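Local coordinates for protein tyrosine aminotransferase (Leishmania infantum, PDB 4IX8) that probably transfers the amino group of L-tyrosine to 2-oxoglutarate with the help of pyridoxal 5'-phosphate, as an aminotransferase of class I, at residues E395-L398 with N402-V405; V140-G145 with A318-I323. All coordinates share one frame; numbering follows the deposited sequence.

Contact 1: residues E395-L398 with N402-V405; sequences EKLL and NVQV
Leu398 and Asn402 are joined where helix 390-401 gives way to strand 403-407, their CA atoms 4.3 Å apart. Asn402 is the first residue to leave helical angles, and its positive phi (54°) turns the chain out of the helix. Its backbone N nevertheless still donates to Leu398 O, 2.9 Å away. The bond is bent, 132° at the hydrogen, and the donor stands above the carbonyl plane. One residue further, in the strand, Val403 O lies 3.4 Å from Leu398 CA in a CA-H...O contact, where the strand's start runs close to the helix.

The two leucines flank Val403 O. Leu397 CG approaches Val403 O at 3.5 Å and Val403 CB at 4.1 Å, and Leu397 CD2 continues to Val405 CG1. On Leu398, chi1 of 173° swings CG away from the backbone N, and Leu398 CD1 comes to 4.0 Å from Gln404 CB; the two side chains run alongside each other in the same direction. The amide of Asn402 is held by Asn69, whose ND2 bonds OD1, and by the carbonyl of Lys67, which bonds ND2.

Leu398 O also accepts from Ser63 OG, so two donors serve this buried carbonyl near the helix end after the chain has left helical angles, while the leucine branches surround Val403 O with hydrocarbon.

Contact 2: residues V140-G145 with A318-I323; sequences VIITSG and AGVNSI
Thr143 OG1 donates to Gly145 O over 2.8 Å, a bond within the segment 140-145 that braces the bend facing Val320. The hydroxyl does not lie in the plane of the acceptor carbonyl but stands above it, 55° out of plane. The same two residues are joined a second time: a weak backbone bond of 2.9 Å from Gly145 N to Thr143 O closes an inverse gamma turn centred on Ser144, whose own N is taken up by the side chain of Gln148.

Against this turn comes a single valine. Val320 points its CB at the end of the strand, and CG2 does most of the touching: Val320 CG2 sits 3.4 Å from Thr143 C and 3.6 Å from Ser144 N, packed on the peptide link itself. Val320 CG1, set opposite the backbone N by a chi1 of 177°, reaches Thr143 O at 4.0 Å. Val320 CG2 also meets Ile142 CG2, at 4.2 Å, so that one methyl touches both the backbone of the turn and a side chain of the strand.

Strand 140-143 is an outermost strand, within this chain, of the large mixed sheet of the fold type I aminotransferases, running antiparallel to 292-297, and the turn leads straight into helix 145-157. The partner segment likewise leads into a helix: Asn321 is the N-cap of helix 322-331, its OD1 accepting from Cys324 N.

The second subunit comes close here: Ile317 of that subunit packs on Ser144, and Asn321 ND2 donates to Trp289 O of the same neighbouring subunit.

How the contacts relate
Contacts 1 and 2 lie on opposite sides of the chain's centre, with their own centres about 37 Å apart and their nearest atoms about 23 Å apart. Both are buried, yet they hold different sheets. Contact 1 sits where a helix passes into a strand of the five-stranded sheet; contact 2, between segments over 170 residues apart, sits where the end of an outer strand of the eight-stranded sheet meets a loop that leads into a helix. A backbone hydrogen bond ties the first, whereas the second rests on a valine methyl packed on a peptide link and on an isoleucine methyl. The other subunit touches contact 2 but not contact 1.

Contact 1: residues E395-L398 with N402-V405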
loop_
_atom_site.group_PDB
_atom_site.type_symbol
_atom_site.label_atom_id
_atom_site.label_comp_id
_atom_site.label_asym_id
_atom_site.label_seq_id
_atom_site.Cartn_x
_atom_site.Cartn_y
_atom_site.Cartn_z
ATOM N N GLU A 395 29.043 -12.789 -2.849
ATOM C CA GLU A 395 29.907 -11.655 -3.173
ATOM C C GLU A 395 30.909 -12.022 -4.215
ATOM O O GLU A 395 31.038 -11.324 -5.219
ATOM C CB GLU A 395 30.643 -11.152 -1.927
ATOM C CG GLU A 395 29.805 -10.222 -1.040
ATOM C CD GLU A 395 30.294 -10.146 0.398
ATOM O OE1 GLU A 395 31.145 -10.958 0.792
ATOM O OE2 GLU A 395 29.807 -9.280 1.147
ATOM N N LYS A 396 31.568 -13.156 -4.005
ATOM C CA LYS A 396 32.656 -13.568 -4.875
ATOM C C LYS A 396 32.140 -13.999 -6.244
ATOM O O LYS A 396 32.772 -13.731 -7.269
ATOM C CB LYS A 396 33.438 -14.715 -4.235
ATOM C CG LYS A 396 34.025 -14.412 -2.868
ATOM C CD LYS A 396 35.494 -14.031 -2.971
ATOM C CE LYS A 396 36.186 -14.058 -1.616
ATOM N NZ LYS A 396 36.832 -15.389 -1.369
ATOM N N LEU A 397 30.972 -14.643 -6.252
ATOM C CA LEU A 397 30.364 -15.071 -7.504
ATOM C C LEU A 397 30.068 -13.849 -8.370
ATOM O O LEU A 397 30.380 -13.827 -9.566
ATOM C CB LEU A 397 29.071 -15.859 -7.255
ATOM C CG LEU A 397 28.260 -16.108 -8.538
ATOM C CD1 LEU A 397 29.080 -16.932 -9.540
ATOM C CD2 LEU A 397 26.939 -16.778 -8.235
ATOM N N LEU A 398 29.516 -12.823 -7.724
ATOM C CA LEU A 398 29.127 -11.591 -8.385
ATOM C C LEU A 398 30.355 -10.845 -8.882
ATOM O O LEU A 398 30.426 -10.415 -10.043
ATOM C CB LEU A 398 28.330 -10.721 -7.412
ATOM C CG LEU A 398 27.974 -9.302 -7.862
ATOM C CD1 LEU A 398 26.912 -9.322 -8.953
ATOM C CD2 LEU A 398 27.502 -8.516 -6.660
ATOM N N ASN A 402 29.899 -11.972 -12.443
ATOM C CA ASN A 402 28.813 -11.021 -12.683
ATOM C C ASN A 402 27.483 -11.753 -12.772
ATOM O O ASN A 402 26.610 -11.410 -13.575
ATOM C CB ASN A 402 29.069 -10.208 -13.968
ATOM C CG ASN A 402 28.311 -8.865 -14.003
ATOM O OD1 ASN A 402 27.585 -8.501 -13.070
ATOM N ND2 ASN A 402 28.485 -8.127 -15.103
ATOM N N VAL A 403 27.320 -12.737 -11.891
ATOM C CA VAL A 403 26.052 -13.420 -11.711
ATOM C C VAL A 403 25.597 -13.122 -10.306
ATOM O O VAL A 403 26.326 -13.357 -9.343
ATOM C CB VAL A 403 26.146 -14.944 -11.883
ATOM C CG1 VAL A 403 24.800 -15.573 -11.618
ATOM C CG2 VAL A 403 26.642 -15.297 -13.261
ATOM N N GLN A 404 24.349 -12.701 -10.184
ATOM C CA GLN A 404 23.824 -12.302 -8.909
ATOM C C GLN A 404 22.793 -13.329 -8.418
ATOM O O GLN A 404 21.772 -13.582 -9.066
ATOM C CB GLN A 404 23.210 -10.893 -9.017
ATOM C CG GLN A 404 22.929 -10.254 -7.645
ATOM C CD GLN A 404 22.066 -9.026 -7.737
ATOM O OE1 GLN A 404 21.977 -8.397 -8.797
ATOM N NE2 GLN A 404 21.427 -8.672 -6.642
ATOM N N VAL A 405 23.058 -13.908 -7.256
ATOM C CA VAL A 405 22.060 -14.705 -6.568
ATOM C C VAL A 405 21.733 -13.950 -5.272
ATOM O O VAL A 405 22.112 -12.792 -5.133
ATOM C CB VAL A 405 22.545 -16.134 -6.291
ATOM C CG1 VAL A 405 22.773 -16.855 -7.613
ATOM C CG2 VAL A 405 23.828 -16.144 -5.439
#

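Contact 2: residues V140-G145 with A318-I323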
loop_
_atom_site.group_PDB
_atom_site.type_symbol
_atom_site.label_atom_id
_atom_site.label_comp_id
_atom_site.label_asym_id
_atom_site.label_seq_id
_atom_site.Cartn_x
_atom_site.Cartn_y
_atom_site.Cartn_z
ATOM N N VAL A 140 -13.878 -11.849 2.864
ATOM C CA VAL A 140 -12.829 -11.466 1.937
ATOM C C VAL A 140 -12.509 -9.985 2.077
ATOM O O VAL A 140 -13.407 -9.152 2.072
ATOM C CB VAL A 140 -13.244 -11.708 0.436
ATOM C CG1 VAL A 140 -12.140 -11.232 -0.511
ATOM C CG2 VAL A 140 -13.553 -13.154 0.180
ATOM N N ILE A 141 -11.219 -9.665 2.082
ATOM C CA ILE A 141 -10.782 -8.286 2.082
ATOM C C ILE A 141 -9.829 -8.073 0.918
ATOM O O ILE A 141 -8.887 -8.841 0.730
ATOM C CB ILE A 141 -10.095 -7.885 3.414
ATOM C CG1 ILE A 141 -11.070 -8.043 4.575
ATOM C CG2 ILE A 141 -9.645 -6.438 3.349
ATOM C CD1 ILE A 141 -10.478 -7.817 5.927
ATOM N N ILE A 142 -10.102 -7.030 0.125
ATOM C CA ILE A 142 -9.235 -6.685 -0.968
ATOM C C ILE A 142 -8.155 -5.750 -0.405
ATOM O O ILE A 142 -8.446 -4.819 0.336
ATOM C CB ILE A 142 -9.996 -6.020 -2.117
ATOM C CG1 ILE A 142 -11.177 -6.890 -2.553
ATOM C CG2 ILE A 142 -9.061 -5.767 -3.310
ATOM C CD1 ILE A 142 -10.800 -8.320 -2.928
ATOM N N THR A 143 -6.904 -6.052 -0.742
ATOM C CA THR A 143 -5.735 -5.405 -0.156
ATOM C C THR A 143 -4.796 -4.863 -1.228
ATOM O O THR A 143 -4.848 -5.302 -2.380
ATOM C CB THR A 143 -4.931 -6.388 0.732
ATOM O OG1 THR A 143 -4.492 -7.525 -0.058
ATOM C CG2 THR A 143 -5.764 -6.883 1.899
ATOM N N SER A 144 -3.911 -3.947 -0.838
ATOM C CA SER A 144 -2.977 -3.337 -1.776
ATOM C C SER A 144 -1.758 -4.261 -1.931
ATOM O O SER A 144 -0.665 -4.010 -1.398
ATOM C CB SER A 144 -2.586 -1.930 -1.316
ATOM O OG SER A 144 -1.631 -1.334 -2.191
ATOM N N GLY A 145 -1.986 -5.345 -2.673
ATOM C CA GLY A 145 -1.027 -6.401 -2.796
ATOM C C GLY A 145 -1.143 -7.298 -1.575
ATOM O O GLY A 145 -1.779 -6.908 -0.585
ATOM N N ALA A 318 -7.257 3.794 2.792
ATOM C CA ALA A 318 -8.562 3.950 2.129
ATOM C C ALA A 318 -8.646 3.126 0.846
ATOM O O ALA A 318 -9.257 3.544 -0.131
ATOM C CB ALA A 318 -8.861 5.420 1.832
ATOM N N GLY A 319 -8.058 1.937 0.844
ATOM C CA GLY A 319 -8.423 0.972 -0.176
ATOM C C GLY A 319 -7.484 0.807 -1.372
ATOM O O GLY A 319 -6.297 1.139 -1.308
ATOM N N VAL A 320 -8.054 0.273 -2.454
ATOM C CA VAL A 320 -7.280 -0.302 -3.559
ATOM C C VAL A 320 -7.747 0.180 -4.924
ATOM O O VAL A 320 -8.943 0.373 -5.116
ATOM C CB VAL A 320 -7.371 -1.851 -3.516
ATOM C CG1 VAL A 320 -6.643 -2.489 -4.675
ATOM C CG2 VAL A 320 -6.823 -2.335 -2.222
ATOM N N ASN A 321 -6.800 0.311 -5.860
ATOM C CA ASN A 321 -7.034 0.776 -7.227
ATOM C C ASN A 321 -8.348 0.277 -7.820
ATOM O O ASN A 321 -8.545 -0.923 -8.021
ATOM C CB ASN A 321 -5.864 0.329 -8.120
ATOM C CG ASN A 321 -5.956 0.889 -9.546
ATOM O OD1 ASN A 321 -6.605 0.299 -10.418
ATOM N ND2 ASN A 321 -5.324 2.048 -9.778
ATOM N N SER A 322 -9.249 1.207 -8.094
ATOM C CA SER A 322 -10.595 0.866 -8.510
ATOM C C SER A 322 -10.626 0.261 -9.936
ATOM O O SER A 322 -11.467 -0.595 -10.229
ATOM C CB SER A 322 -11.487 2.112 -8.437
ATOM O OG SER A 322 -10.884 3.262 -9.047
ATOM N N ILE A 323 -9.717 0.676 -10.815
ATOM C CA ILE A 323 -9.688 0.126 -12.192
ATOM C C ILE A 323 -9.406 -1.372 -12.176
ATOM O O ILE A 323 -10.107 -2.162 -12.818
ATOM C CB ILE A 323 -8.612 0.834 -13.076
ATOM C CG1 ILE A 323 -8.886 2.348 -13.172
ATOM C CG2 ILE A 323 -8.564 0.268 -14.523
ATOM C CD1 ILE A 323 -10.209 2.698 -13.801
#